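PDB 1ZNP: hypothetical protein Atu3615 from Agrobacterium tumefaciens str. C58, which is of unknown function but belongs to the DUF985 family of the cupin superfamily and probably adopts the beta-barrel fold of that superfamily. Local coordinates for residues His19-Phe24 with Ile43-Glu48; Asp60-Trp65 with Val103-Trp108; Ala71-His76 with Asp116-Gly121. One frame throughout, in Å; residues are numbered along the deposited sequence.

Interaction 1: His19-Phe24 with Ile43-Glu48; sequences HPEGGF and IYYLLE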
ATOM      1  N   HIS A  19      11.058  16.577  15.392  1.00 31.01           N
ATOM      2  CA  HIS A  19      11.770  15.323  15.232  1.00 28.80           C
ATOM      3  C   HIS A  19      12.864  15.497  14.190  1.00 26.76           C
ATOM      4  O   HIS A  19      12.732  16.294  13.269  1.00 24.52           O
ATOM      5  CB  HIS A  19      10.787  14.224  14.817  1.00 29.79           C
ATOM      6  CG  HIS A  19      11.380  12.853  14.813  1.00 31.56           C
ATOM      7  ND1 HIS A  19      12.228  12.413  13.819  1.00 31.23           N
ATOM      8  CD2 HIS A  19      11.300  11.846  15.715  1.00 31.99           C
ATOM      9  CE1 HIS A  19      12.648  11.195  14.114  1.00 33.06           C
ATOM     10  NE2 HIS A  19      12.101  10.828  15.258  1.00 32.16           N
ATOM     11  N   PRO A  20      13.970  14.758  14.329  1.00 27.70           N
ATOM     12  CA  PRO A  20      15.049  14.901  13.345  1.00 27.94           C
ATOM     13  C   PRO A  20      14.642  14.682  11.893  1.00 27.63           C
ATOM     14  O   PRO A  20      15.266  15.233  10.994  1.00 29.59           O
ATOM     15  CB  PRO A  20      16.078  13.878  13.819  1.00 26.25           C
ATOM     16  CG  PRO A  20      15.889  13.892  15.301  1.00 27.34           C
ATOM     17  CD  PRO A  20      14.390  13.887  15.444  1.00 25.95           C
ATOM     18  N   GLU A  21      13.598  13.892  11.659  1.00 29.56           N
ATOM     19  CA  GLU A  21      13.164  13.599  10.291  1.00 30.57           C
ATOM     20  C   GLU A  21      12.132  14.581   9.773  1.00 28.27           C
ATOM     21  O   GLU A  21      11.694  14.487   8.621  1.00 30.15           O
ATOM     22  CB  GLU A  21      12.577  12.179  10.210  1.00 32.09           C
ATOM     23  CG  GLU A  21      11.232  12.017  10.915  1.00 35.73           C
ATOM     24  CD  GLU A  21      10.837  10.563  11.117  1.00 38.14           C
ATOM     25  OE1 GLU A  21      11.652   9.806  11.686  1.00 39.23           O
ATOM     26  OE2 GLU A  21       9.715  10.178  10.718  1.00 39.64           O
ATOM     27  N   GLY A  22      11.743  15.524  10.621  1.00 26.12           N
ATOM     28  CA  GLY A  22      10.726  16.484  10.234  1.00 23.78           C
ATOM     29  C   GLY A  22       9.515  16.175  11.096  1.00 23.39           C
ATOM     30  O   GLY A  22       9.366  15.045  11.547  1.00 23.21           O
ATOM     31  N   GLY A  23       8.659  17.165  11.334  1.00 22.83           N
ATOM     32  CA  GLY A  23       7.492  16.943  12.168  1.00 21.13           C
ATOM     33  C   GLY A  23       7.805  17.139  13.644  1.00 22.32           C
ATOM     34  O   GLY A  23       8.902  17.560  14.007  1.00 21.92           O
ATOM     35  N   PHE A  24       6.836  16.824  14.494  1.00 21.99           N
ATOM     36  CA  PHE A  24       7.001  16.955  15.931  1.00 24.21           C
ATOM     37  C   PHE A  24       6.675  15.618  16.583  1.00 24.94           C
ATOM     38  O   PHE A  24       5.846  14.861  16.077  1.00 26.20           O
ATOM     39  CB  PHE A  24       6.079  18.061  16.467  1.00 24.98           C
ATOM     40  CG  PHE A  24       6.253  19.369  15.765  1.00 25.44           C
ATOM     41  CD1 PHE A  24       5.714  19.566  14.498  1.00 26.25           C
ATOM     42  CD2 PHE A  24       7.018  20.379  16.335  1.00 25.39           C
ATOM     43  CE1 PHE A  24       5.936  20.751  13.805  1.00 28.73           C
ATOM     44  CE2 PHE A  24       7.252  21.570  15.655  1.00 26.99           C
ATOM     45  CZ  PHE A  24       6.710  21.760  14.385  1.00 27.80           C
ATOM     46  N   ILE A  43       5.438   6.225  20.437  1.00 20.74           N
ATOM     47  CA  ILE A  43       5.664   7.642  20.215  1.00 21.66           C
ATOM     48  C   ILE A  43       4.421   8.332  19.651  1.00 19.93           C
ATOM     49  O   ILE A  43       3.596   7.695  19.020  1.00 22.59           O
ATOM     50  CB  ILE A  43       6.844   7.791  19.211  1.00 23.66           C
ATOM     51  CG1 ILE A  43       8.093   8.256  19.944  1.00 26.93           C
ATOM     52  CG2 ILE A  43       6.461   8.654  18.024  1.00 25.08           C
ATOM     53  CD1 ILE A  43       9.057   7.118  20.275  1.00 28.32           C
ATOM     54  N   TYR A  44       4.287   9.625  19.915  1.00 18.46           N
ATOM     55  CA  TYR A  44       3.207  10.435  19.363  1.00 16.98           C
ATOM     56  C   TYR A  44       3.979  11.164  18.259  1.00 16.40           C
ATOM     57  O   TYR A  44       5.098  11.615  18.494  1.00 15.19           O
ATOM     58  CB  TYR A  44       2.672  11.450  20.387  1.00 16.80           C
ATOM     59  CG  TYR A  44       1.538  10.949  21.258  1.00 15.38           C
ATOM     60  CD1 TYR A  44       1.436  11.334  22.592  1.00 14.86           C
ATOM     61  CD2 TYR A  44       0.597  10.054  20.760  1.00 15.41           C
ATOM     62  CE1 TYR A  44       0.431  10.824  23.418  1.00 16.21           C
ATOM     63  CE2 TYR A  44      -0.407   9.543  21.565  1.00 14.32           C
ATOM     64  CZ  TYR A  44      -0.487   9.927  22.895  1.00 16.45           C
ATOM     65  OH  TYR A  44      -1.480   9.403  23.687  1.00 13.70           O
ATOM     66  N   TYR A  45       3.409  11.254  17.060  1.00 17.31           N
ATOM     67  CA  TYR A  45       4.086  11.911  15.948  1.00 18.44           C
ATOM     68  C   TYR A  45       3.082  12.732  15.132  1.00 19.63           C
ATOM     69  O   TYR A  45       1.950  12.295  14.908  1.00 20.14           O
ATOM     70  CB  TYR A  45       4.752  10.851  15.061  1.00 18.10           C
ATOM     71  CG  TYR A  45       5.600  11.408  13.939  1.00 20.58           C
ATOM     72  CD1 TYR A  45       6.767  12.125  14.204  1.00 22.44           C
ATOM     73  CD2 TYR A  45       5.253  11.194  12.608  1.00 22.80           C
ATOM     74  CE1 TYR A  45       7.572  12.613  13.160  1.00 23.51           C
ATOM     75  CE2 TYR A  45       6.045  11.673  11.566  1.00 23.43           C
ATOM     76  CZ  TYR A  45       7.200  12.377  11.850  1.00 22.77           C
ATOM     77  OH  TYR A  45       7.989  12.828  10.820  1.00 24.80           O
ATOM     78  N   LEU A  46       3.500  13.908  14.676  1.00 20.13           N
ATOM     79  CA  LEU A  46       2.605  14.775  13.925  1.00 21.68           C
ATOM     80  C   LEU A  46       3.221  15.506  12.741  1.00 23.40           C
ATOM     81  O   LEU A  46       4.332  16.034  12.818  1.00 22.31           O
ATOM     82  CB  LEU A  46       1.969  15.802  14.874  1.00 22.25           C
ATOM     83  CG  LEU A  46       1.035  16.845  14.243  1.00 24.63           C
ATOM     84  CD1 LEU A  46      -0.061  17.230  15.208  1.00 26.41           C
ATOM     85  CD2 LEU A  46       1.826  18.064  13.840  1.00 27.91           C
ATOM     86  N   LEU A  47       2.480  15.534  11.640  1.00 23.68           N
ATOM     87  CA  LEU A  47       2.916  16.244  10.448  1.00 26.11           C
ATOM     88  C   LEU A  47       1.826  17.264  10.131  1.00 26.14           C
ATOM     89  O   LEU A  47       0.678  17.068  10.498  1.00 25.32           O
ATOM     90  CB  LEU A  47       3.085  15.275   9.273  1.00 27.11           C
ATOM     91  CG  LEU A  47       4.084  14.124   9.432  1.00 27.56           C
ATOM     92  CD1 LEU A  47       3.952  13.203   8.243  1.00 27.42           C
ATOM     93  CD2 LEU A  47       5.504  14.649   9.539  1.00 27.68           C
ATOM     94  N   GLU A  48       2.190  18.359   9.473  1.00 29.26           N
ATOM     95  CA  GLU A  48       1.215  19.386   9.112  1.00 30.85           C
ATOM     96  C   GLU A  48       1.399  19.620   7.638  1.00 30.72           C
ATOM     97  O   GLU A  48       2.344  19.112   7.048  1.00 31.37           O
ATOM     98  CB  GLU A  48       1.491  20.703   9.833  1.00 33.05           C
ATOM     99  CG  GLU A  48       2.177  20.589  11.172  1.00 37.05           C
ATOM    100  CD  GLU A  48       2.445  21.948  11.794  1.00 38.54           C
ATOM    101  OE1 GLU A  48       3.208  22.009  12.781  1.00 39.77           O
ATOM    102  OE2 GLU A  48       1.888  22.952  11.295  1.00 38.41           O
TER
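In the cupin beta-sheet, strand 24-30 joins strand 41-48 at Phe24 and Leu46, just after a type I turn from His19 to Gly22 has brought the chain to the edge and hydroxyl of Tyr45. Phe24 and Leu46 form an antiparallel hydrogen-bonded pair, with Phe24 N 3.1 Å from Leu46 O and Leu46 N 2.9 Å from Phe24 O. Their side chains lie on one face of the sheet, Phe24 CD1 4.2 Å from Leu46 CD2, beneath Ile11 and Ile10 of helix 7-14. Phe24 CE1 comes within 3.2 Å of Glu48 OE1, which approaches the ring obliquely.

Tyr45 reaches for the turn instead. With CG anti to the backbone N (chi1 -175°), its ring meets the imidazole of His19 edge-to-face: the Tyr45 edge is turned to the His19 face, with planes at 86°. Its hydroxyl donates to Gly22 O across 2.7 Å, approaching from above the carbonyl plane. Glu21 crosses the phenol, its OE2 held by Ser53 OG and lying 3.2 Å from Tyr45 OH. His19 ND1 accepts a hydrogen bond from Glu21 N (3.0 Å), nearly in the ring plane, which helps to fix the rotation of the imidazole. A type I turn, braced by the His19 side chain and bound to a buried tyrosine, thus leads into the antiparallel pairing of strands 24-30 and 41-48 in the cupin sheet.

Interaction 2: Asp60-Trp65 with Val103-Trp108; sequences DAVEVW and VPANCW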
ATOM      1  N   ASP A  60      17.250  -1.923  12.532  1.00 25.60           N
ATOM      2  CA  ASP A  60      17.050  -3.232  13.143  1.00 23.86           C
ATOM      3  C   ASP A  60      15.744  -3.461  13.877  1.00 23.18           C
ATOM      4  O   ASP A  60      15.681  -4.254  14.819  1.00 22.72           O
ATOM      5  CB  ASP A  60      18.201  -3.482  14.101  1.00 23.93           C
ATOM      6  CG  ASP A  60      18.466  -2.283  15.010  1.00 24.49           C
ATOM      7  OD1 ASP A  60      19.642  -2.044  15.340  1.00 24.89           O
ATOM      8  OD2 ASP A  60      17.503  -1.586  15.397  1.00 21.89           O
ATOM      9  N   ALA A  61      14.696  -2.776  13.452  1.00 22.04           N
ATOM     10  CA  ALA A  61      13.419  -2.948  14.112  1.00 18.75           C
ATOM     11  C   ALA A  61      12.293  -2.556  13.188  1.00 17.79           C
ATOM     12  O   ALA A  61      12.459  -1.691  12.326  1.00 15.11           O
ATOM     13  CB  ALA A  61      13.371  -2.109  15.373  1.00 15.99           C
ATOM     14  N   VAL A  62      11.162  -3.228  13.386  1.00 16.05           N
ATOM     15  CA  VAL A  62       9.937  -3.011  12.649  1.00 15.98           C
ATOM     16  C   VAL A  62       9.164  -1.853  13.297  1.00 17.41           C
ATOM     17  O   VAL A  62       8.995  -1.799  14.521  1.00 14.64           O
ATOM     18  CB  VAL A  62       9.042  -4.264  12.716  1.00 15.73           C
ATOM     19  CG1 VAL A  62       7.663  -3.965  12.134  1.00 13.73           C
ATOM     20  CG2 VAL A  62       9.703  -5.411  11.980  1.00 17.95           C
ATOM     21  N   GLU A  63       8.684  -0.936  12.475  1.00 17.25           N
ATOM     22  CA  GLU A  63       7.924   0.177  12.986  1.00 19.69           C
ATOM     23  C   GLU A  63       6.493   0.108  12.462  1.00 20.31           C
ATOM     24  O   GLU A  63       6.268  -0.103  11.275  1.00 21.43           O
ATOM     25  CB  GLU A  63       8.579   1.491  12.569  1.00 23.05           C
ATOM     26  CG  GLU A  63       7.792   2.720  12.997  1.00 29.36           C
ATOM     27  CD  GLU A  63       8.651   3.965  13.059  1.00 31.19           C
ATOM     28  OE1 GLU A  63       9.480   4.155  12.146  1.00 33.58           O
ATOM     29  OE2 GLU A  63       8.484   4.751  14.019  1.00 32.83           O
ATOM     30  N   VAL A  64       5.523   0.256  13.352  1.00 19.89           N
ATOM     31  CA  VAL A  64       4.139   0.226  12.933  1.00 18.51           C
ATOM     32  C   VAL A  64       3.505   1.598  13.147  1.00 19.03           C
ATOM     33  O   VAL A  64       3.586   2.175  14.242  1.00 18.75           O
ATOM     34  CB  VAL A  64       3.337  -0.812  13.726  1.00 19.88           C
ATOM     35  CG1 VAL A  64       1.876  -0.779  13.287  1.00 15.46           C
ATOM     36  CG2 VAL A  64       3.957  -2.196  13.540  1.00 17.93           C
ATOM     37  N   TRP A  65       2.876   2.111  12.094  1.00 17.99           N
ATOM     38  CA  TRP A  65       2.214   3.409  12.150  1.00 18.75           C
ATOM     39  C   TRP A  65       0.739   3.254  12.507  1.00 17.23           C
ATOM     40  O   TRP A  65       0.077   2.320  12.057  1.00 18.82           O
ATOM     41  CB  TRP A  65       2.355   4.135  10.806  1.00 17.82           C
ATOM     42  CG  TRP A  65       3.726   4.704  10.542  1.00 20.14           C
ATOM     43  CD1 TRP A  65       4.905   4.018  10.470  1.00 20.76           C
ATOM     44  CD2 TRP A  65       4.045   6.076  10.264  1.00 21.03           C
ATOM     45  NE1 TRP A  65       5.935   4.875  10.161  1.00 21.44           N
ATOM     46  CE2 TRP A  65       5.436   6.144  10.030  1.00 20.55           C
ATOM     47  CE3 TRP A  65       3.286   7.255  10.188  1.00 21.05           C
ATOM     48  CZ2 TRP A  65       6.086   7.340   9.726  1.00 20.66           C
ATOM     49  CZ3 TRP A  65       3.933   8.446   9.886  1.00 21.06           C
ATOM     50  CH2 TRP A  65       5.321   8.478   9.658  1.00 21.33           C
ATOM     51  N   VAL A 103       5.783  -1.002   8.646  1.00 21.33           N
ATOM     52  CA  VAL A 103       6.992  -0.756   7.896  1.00 21.90           C
ATOM     53  C   VAL A 103       7.996  -1.803   8.372  1.00 22.16           C
ATOM     54  O   VAL A 103       8.419  -1.792   9.530  1.00 24.08           O
ATOM     55  CB  VAL A 103       7.564   0.653   8.164  1.00 22.79           C
ATOM     56  CG1 VAL A 103       8.780   0.896   7.265  1.00 20.29           C
ATOM     57  CG2 VAL A 103       6.487   1.711   7.930  1.00 19.63           C
ATOM     58  N   PRO A 104       8.365  -2.744   7.497  1.00 20.47           N
ATOM     59  CA  PRO A 104       9.325  -3.771   7.896  1.00 20.21           C
ATOM     60  C   PRO A 104      10.677  -3.153   8.267  1.00 19.78           C
ATOM     61  O   PRO A 104      10.951  -2.000   7.938  1.00 18.11           O
ATOM     62  CB  PRO A 104       9.382  -4.687   6.669  1.00 18.92           C
ATOM     63  CG  PRO A 104       9.072  -3.775   5.550  1.00 21.63           C
ATOM     64  CD  PRO A 104       7.956  -2.923   6.094  1.00 21.50           C
ATOM     65  N   ALA A 105      11.507  -3.926   8.958  1.00 19.70           N
ATOM     66  CA  ALA A 105      12.817  -3.469   9.408  1.00 19.72           C
ATOM     67  C   ALA A 105      13.793  -3.116   8.288  1.00 21.06           C
ATOM     68  O   ALA A 105      13.841  -3.772   7.249  1.00 20.66           O
ATOM     69  CB  ALA A 105      13.438  -4.509  10.329  1.00 18.41           C
ATOM     70  N   ASN A 106      14.567  -2.064   8.533  1.00 21.46           N
ATOM     71  CA  ASN A 106      15.559  -1.556   7.601  1.00 23.47           C
ATOM     72  C   ASN A 106      14.984  -1.130   6.259  1.00 24.11           C
ATOM     73  O   ASN A 106      15.715  -1.017   5.281  1.00 24.88           O
ATOM     74  CB  ASN A 106      16.660  -2.586   7.362  1.00 23.12           C
ATOM     75  CG  ASN A 106      17.905  -1.966   6.750  1.00 23.81           C
ATOM     76  OD1 ASN A 106      18.640  -2.619   6.013  1.00 25.82           O
ATOM     77  ND2 ASN A 106      18.150  -0.702   7.061  1.00 24.34           N
ATOM     78  N   CYS A 107      13.677  -0.891   6.204  1.00 24.40           N
ATOM     79  CA  CYS A 107      13.050  -0.450   4.963  1.00 22.90           C
ATOM     80  C   CYS A 107      12.930   1.071   4.946  1.00 23.08           C
ATOM     81  O   CYS A 107      12.509   1.674   5.929  1.00 22.76           O
ATOM     82  CB  CYS A 107      11.658  -1.063   4.838  1.00 24.64           C
ATOM     83  SG  CYS A 107      10.670  -0.348   3.507  1.00 27.54           S
ATOM     84  N   TRP A 108      13.296   1.694   3.834  1.00 23.84           N
ATOM     85  CA  TRP A 108      13.198   3.142   3.729  1.00 23.24           C
ATOM     86  C   TRP A 108      11.745   3.599   3.872  1.00 21.80           C
ATOM     87  O   TRP A 108      10.826   2.936   3.376  1.00 19.01           O
ATOM     88  CB  TRP A 108      13.756   3.626   2.383  1.00 25.70           C
ATOM     89  CG  TRP A 108      15.258   3.574   2.272  1.00 28.14           C
ATOM     90  CD1 TRP A 108      16.000   2.665   1.575  1.00 29.02           C
ATOM     91  CD2 TRP A 108      16.191   4.462   2.891  1.00 29.27           C
ATOM     92  NE1 TRP A 108      17.337   2.934   1.720  1.00 29.89           N
ATOM     93  CE2 TRP A 108      17.482   4.032   2.524  1.00 30.71           C
ATOM     94  CE3 TRP A 108      16.061   5.584   3.721  1.00 31.79           C
ATOM     95  CZ2 TRP A 108      18.642   4.683   2.958  1.00 32.51           C
ATOM     96  CZ3 TRP A 108      17.213   6.234   4.153  1.00 33.77           C
ATOM     97  CH2 TRP A 108      18.489   5.779   3.769  1.00 34.75           C
TER
HETATM   98  O   HOH W   1      11.237  -0.221  10.012  1.00 19.27           O
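Val62 spreads its two methyl groups over the backbone that leaves strand 97-103. CG1, anti to the backbone N (chi1 171°), touches Val103 O at 3.5 Å, while CG2, beside that N, lies 3.8 Å from Ala105 N and also reaches the methyl of Ala105. One valine therefore touches the residues before and after Pro104. Further along, Trp65 and Val103 run side by side and point the same way; Val103 CG2 packs 3.8 Å from Trp65 CD1 on the pyrrole part of the indole. Leu75 of strand 73-78 adds to this apolar cluster.

The backbones run antiparallel, their touching parts 160° apart in direction, and Glu63 and Val103 form a hydrogen-bonded pair. Glu63 N binds Val103 O at 3.1 Å, and Val103 N binds Glu63 O at 2.8 Å. This pair lies at the end of the ladder between strands 63-68 and 97-103, neighbours in the cupin sheet: strand 97-103 ends at Val103, and the chain then enters a type II turn from Pro104 to Cys107, which is closed by a weak bond from Cys107 N to Pro104 O.

Beyond the last paired residues the two segments stay close without regular pairing. Ala105 CA makes a CA-H...O contact of 3.4 Å with Ala61 O, and the Ala105 methyl rests against the carbonyl of Ala61. A water lies between the two segments, 3.0 Å from Ala61 O and 2.7 Å from Pro104 O. The polar ends of Glu63 and Trp65 share a partner: the side-chain amide of Gln109 gives its NE2 to Glu63 OE1 and receives the indole NE1 of Trp65 at OE1. Asp60, at the outer end, forms a salt bridge with Arg37.

Interaction 3: Ala71-His76 with Asp116-Gly121; sequences APIALH and DFTLVG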
ATOM      1  N   ALA A  71      -6.220  14.534   8.970  1.00 18.89           N
ATOM      2  CA  ALA A  71      -6.343  14.028   7.613  1.00 21.74           C
ATOM      3  C   ALA A  71      -5.525  12.756   7.440  1.00 22.30           C
ATOM      4  O   ALA A  71      -4.639  12.466   8.243  1.00 23.16           O
ATOM      5  CB  ALA A  71      -5.853  15.101   6.612  1.00 20.02           C
ATOM      6  N   PRO A  72      -5.823  11.968   6.398  1.00 22.46           N
ATOM      7  CA  PRO A  72      -5.022  10.752   6.235  1.00 22.13           C
ATOM      8  C   PRO A  72      -3.600  11.112   5.849  1.00 20.24           C
ATOM      9  O   PRO A  72      -3.285  12.279   5.619  1.00 22.98           O
ATOM     10  CB  PRO A  72      -5.756   9.990   5.132  1.00 21.58           C
ATOM     11  CG  PRO A  72      -6.459  11.082   4.358  1.00 24.16           C
ATOM     12  CD  PRO A  72      -6.957  11.986   5.458  1.00 21.90           C
ATOM     13  N   ILE A  73      -2.743  10.107   5.774  1.00 18.73           N
ATOM     14  CA  ILE A  73      -1.355  10.322   5.417  1.00 17.67           C
ATOM     15  C   ILE A  73      -0.947   9.430   4.258  1.00 18.65           C
ATOM     16  O   ILE A  73      -1.533   8.374   4.027  1.00 16.60           O
ATOM     17  CB  ILE A  73      -0.418  10.028   6.636  1.00 18.51           C
ATOM     18  CG1 ILE A  73      -0.053  11.335   7.343  1.00 17.44           C
ATOM     19  CG2 ILE A  73       0.833   9.257   6.193  1.00 17.79           C
ATOM     20  CD1 ILE A  73       0.850  11.148   8.547  1.00 16.12           C
ATOM     21  N   ALA A  74       0.054   9.879   3.511  1.00 19.24           N
ATOM     22  CA  ALA A  74       0.582   9.081   2.426  1.00 18.84           C
ATOM     23  C   ALA A  74       1.910   8.561   2.982  1.00 20.46           C
ATOM     24  O   ALA A  74       2.832   9.337   3.258  1.00 18.32           O
ATOM     25  CB  ALA A  74       0.806   9.925   1.218  1.00 17.78           C
ATOM     26  N   LEU A  75       1.975   7.247   3.185  1.00 19.98           N
ATOM     27  CA  LEU A  75       3.163   6.590   3.715  1.00 19.11           C
ATOM     28  C   LEU A  75       3.838   5.847   2.567  1.00 19.71           C
ATOM     29  O   LEU A  75       3.212   5.029   1.893  1.00 20.40           O
ATOM     30  CB  LEU A  75       2.768   5.617   4.825  1.00 17.34           C
ATOM     31  CG  LEU A  75       3.902   5.029   5.659  1.00 19.19           C
ATOM     32  CD1 LEU A  75       4.644   6.118   6.383  1.00 20.35           C
ATOM     33  CD2 LEU A  75       3.329   4.066   6.667  1.00 22.30           C
ATOM     34  N   HIS A  76       5.112   6.149   2.344  1.00 20.09           N
ATOM     35  CA  HIS A  76       5.882   5.547   1.267  1.00 18.57           C
ATOM     36  C   HIS A  76       6.941   4.607   1.818  1.00 18.33           C
ATOM     37  O   HIS A  76       7.699   4.981   2.710  1.00 19.16           O
ATOM     38  CB  HIS A  76       6.539   6.652   0.447  1.00 18.12           C
ATOM     39  CG  HIS A  76       5.598   7.756   0.061  1.00 22.81           C
ATOM     40  ND1 HIS A  76       4.610   7.600  -0.891  1.00 22.51           N
ATOM     41  CD2 HIS A  76       5.484   9.028   0.515  1.00 21.03           C
ATOM     42  CE1 HIS A  76       3.930   8.728  -1.005  1.00 20.16           C
ATOM     43  NE2 HIS A  76       4.439   9.608  -0.165  1.00 20.04           N
ATOM     44  N   ASP A 116      -4.331  19.425   6.832  1.00 26.69           N
ATOM     45  CA  ASP A 116      -3.674  20.369   7.727  1.00 27.84           C
ATOM     46  C   ASP A 116      -2.744  19.689   8.714  1.00 27.28           C
ATOM     47  O   ASP A 116      -1.694  20.227   9.063  1.00 28.47           O
ATOM     48  CB  ASP A 116      -4.732  21.176   8.470  1.00 29.95           C
ATOM     49  CG  ASP A 116      -5.545  22.043   7.533  1.00 33.17           C
ATOM     50  OD1 ASP A 116      -6.597  22.569   7.956  1.00 34.31           O
ATOM     51  OD2 ASP A 116      -5.121  22.201   6.364  1.00 35.31           O
ATOM     52  N   PHE A 117      -3.135  18.507   9.173  1.00 26.62           N
ATOM     53  CA  PHE A 117      -2.307  17.766  10.106  1.00 23.88           C
ATOM     54  C   PHE A 117      -2.797  16.348  10.286  1.00 21.43           C
ATOM     55  O   PHE A 117      -3.944  16.022   9.993  1.00 20.95           O
ATOM     56  CB  PHE A 117      -2.283  18.438  11.482  1.00 25.67           C
ATOM     57  CG  PHE A 117      -3.548  18.240  12.272  1.00 26.27           C
ATOM     58  CD1 PHE A 117      -4.532  19.223  12.290  1.00 27.64           C
ATOM     59  CD2 PHE A 117      -3.771  17.055  12.965  1.00 26.47           C
ATOM     60  CE1 PHE A 117      -5.730  19.028  12.990  1.00 27.87           C
ATOM     61  CE2 PHE A 117      -4.965  16.850  13.664  1.00 28.63           C
ATOM     62  CZ  PHE A 117      -5.949  17.846  13.675  1.00 26.54           C
ATOM     63  N   THR A 118      -1.900  15.517  10.792  1.00 18.39           N
ATOM     64  CA  THR A 118      -2.197  14.137  11.086  1.00 16.92           C
ATOM     65  C   THR A 118      -1.407  13.777  12.338  1.00 16.47           C
ATOM     66  O   THR A 118      -0.184  13.932  12.389  1.00 12.75           O
ATOM     67  CB  THR A 118      -1.784  13.177   9.944  1.00 17.81           C
ATOM     68  OG1 THR A 118      -2.462  13.536   8.734  1.00 21.00           O
ATOM     69  CG2 THR A 118      -2.157  11.738  10.302  1.00 14.72           C
ATOM     70  N   LEU A 119      -2.136  13.331  13.352  1.00 14.47           N
ATOM     71  CA  LEU A 119      -1.551  12.900  14.605  1.00 14.80           C
ATOM     72  C   LEU A 119      -1.481  11.381  14.475  1.00 16.10           C
ATOM     73  O   LEU A 119      -2.485  10.733  14.203  1.00 15.83           O
ATOM     74  CB  LEU A 119      -2.481  13.238  15.774  1.00 15.11           C
ATOM     75  CG  LEU A 119      -1.921  13.296  17.199  1.00 15.52           C
ATOM     76  CD1 LEU A 119      -2.942  12.746  18.172  1.00 13.65           C
ATOM     77  CD2 LEU A 119      -0.631  12.509  17.300  1.00 16.71           C
ATOM     78  N   VAL A 120      -0.302  10.808  14.665  1.00 15.33           N
ATOM     79  CA  VAL A 120      -0.178   9.372  14.590  1.00 14.49           C
ATOM     80  C   VAL A 120       0.624   8.833  15.758  1.00 15.96           C
ATOM     81  O   VAL A 120       1.196   9.582  16.555  1.00 17.64           O
ATOM     82  CB  VAL A 120       0.527   8.919  13.287  1.00 13.54           C
ATOM     83  CG1 VAL A 120      -0.230   9.409  12.067  1.00 15.29           C
ATOM     84  CG2 VAL A 120       1.944   9.447  13.253  1.00 11.18           C
ATOM     85  N   GLY A 121       0.650   7.510  15.844  1.00 15.94           N
ATOM     86  CA  GLY A 121       1.419   6.825  16.851  1.00 16.26           C
ATOM     87  C   GLY A 121       2.369   5.904  16.108  1.00 17.67           C
ATOM     88  O   GLY A 121       2.064   5.449  14.997  1.00 18.20           O
TER
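The backbones of Ala71-His76 and Asp116-Gly121 meet at one end and then diverge: CA of Ala71 lies 5.4 Å from CA of Thr118, whereas CA of His76 and CA of Gly121 are 16.3 Å apart. No beta bridge forms. Ala71 N donates to Phe117 O at 2.9 Å. The same residue is held at its other polar atom by a side chain, Thr118 OG1 donating to Ala71 O; at 2.5 Å this bond is very short as modelled, and the exact length is doubtful. Thr118 has OG1 beside its backbone N (chi1 -59°), and the hydroxyl has a further partner in Ser113 OG.

Strands 73-78 and 117-124 are not neighbours in the cupin sheet, and beyond Ala71 the contact is made by side chains. Ile73 crosses Thr118 obliquely: its CD1 lies 3.5 Å from Thr118 CG2, while CG1 runs past OG1. The tip of Ile73 also reaches Val120, with Ile73 CD1 4.1 Å from Val120 CG1. Thr118 and Val120, two residues apart on one strand, both direct their CB toward Ile73. Ala111 and Trp65 extend this buried apolar layer. Farther along strand 73-78, His76 is hydrogen-bonded to Glu112 and Thr86 and packs on Arg98 of the second subunit.

How the interactions relate
All three contacts belong to one mixed sheet of the cupin domain. Interaction 1 closes before the other two open, whereas interactions 2 and 3 alternate along the chain. The centres of interactions 1 and 3 are about 10 Å apart, and strands 41-48 and 117-124 are neighbours, with probable backbone bonds from Val120 to Tyr45 and from Thr118 to Leu47. The centre of interaction 2 sits about 16 and 17 Å from the centres of interactions 1 and 3, across the centre of the chain. Trp65 connects all three, touching Tyr45, Leu75 and Val120, so the contacts share one core, as expected of a cupin barrel.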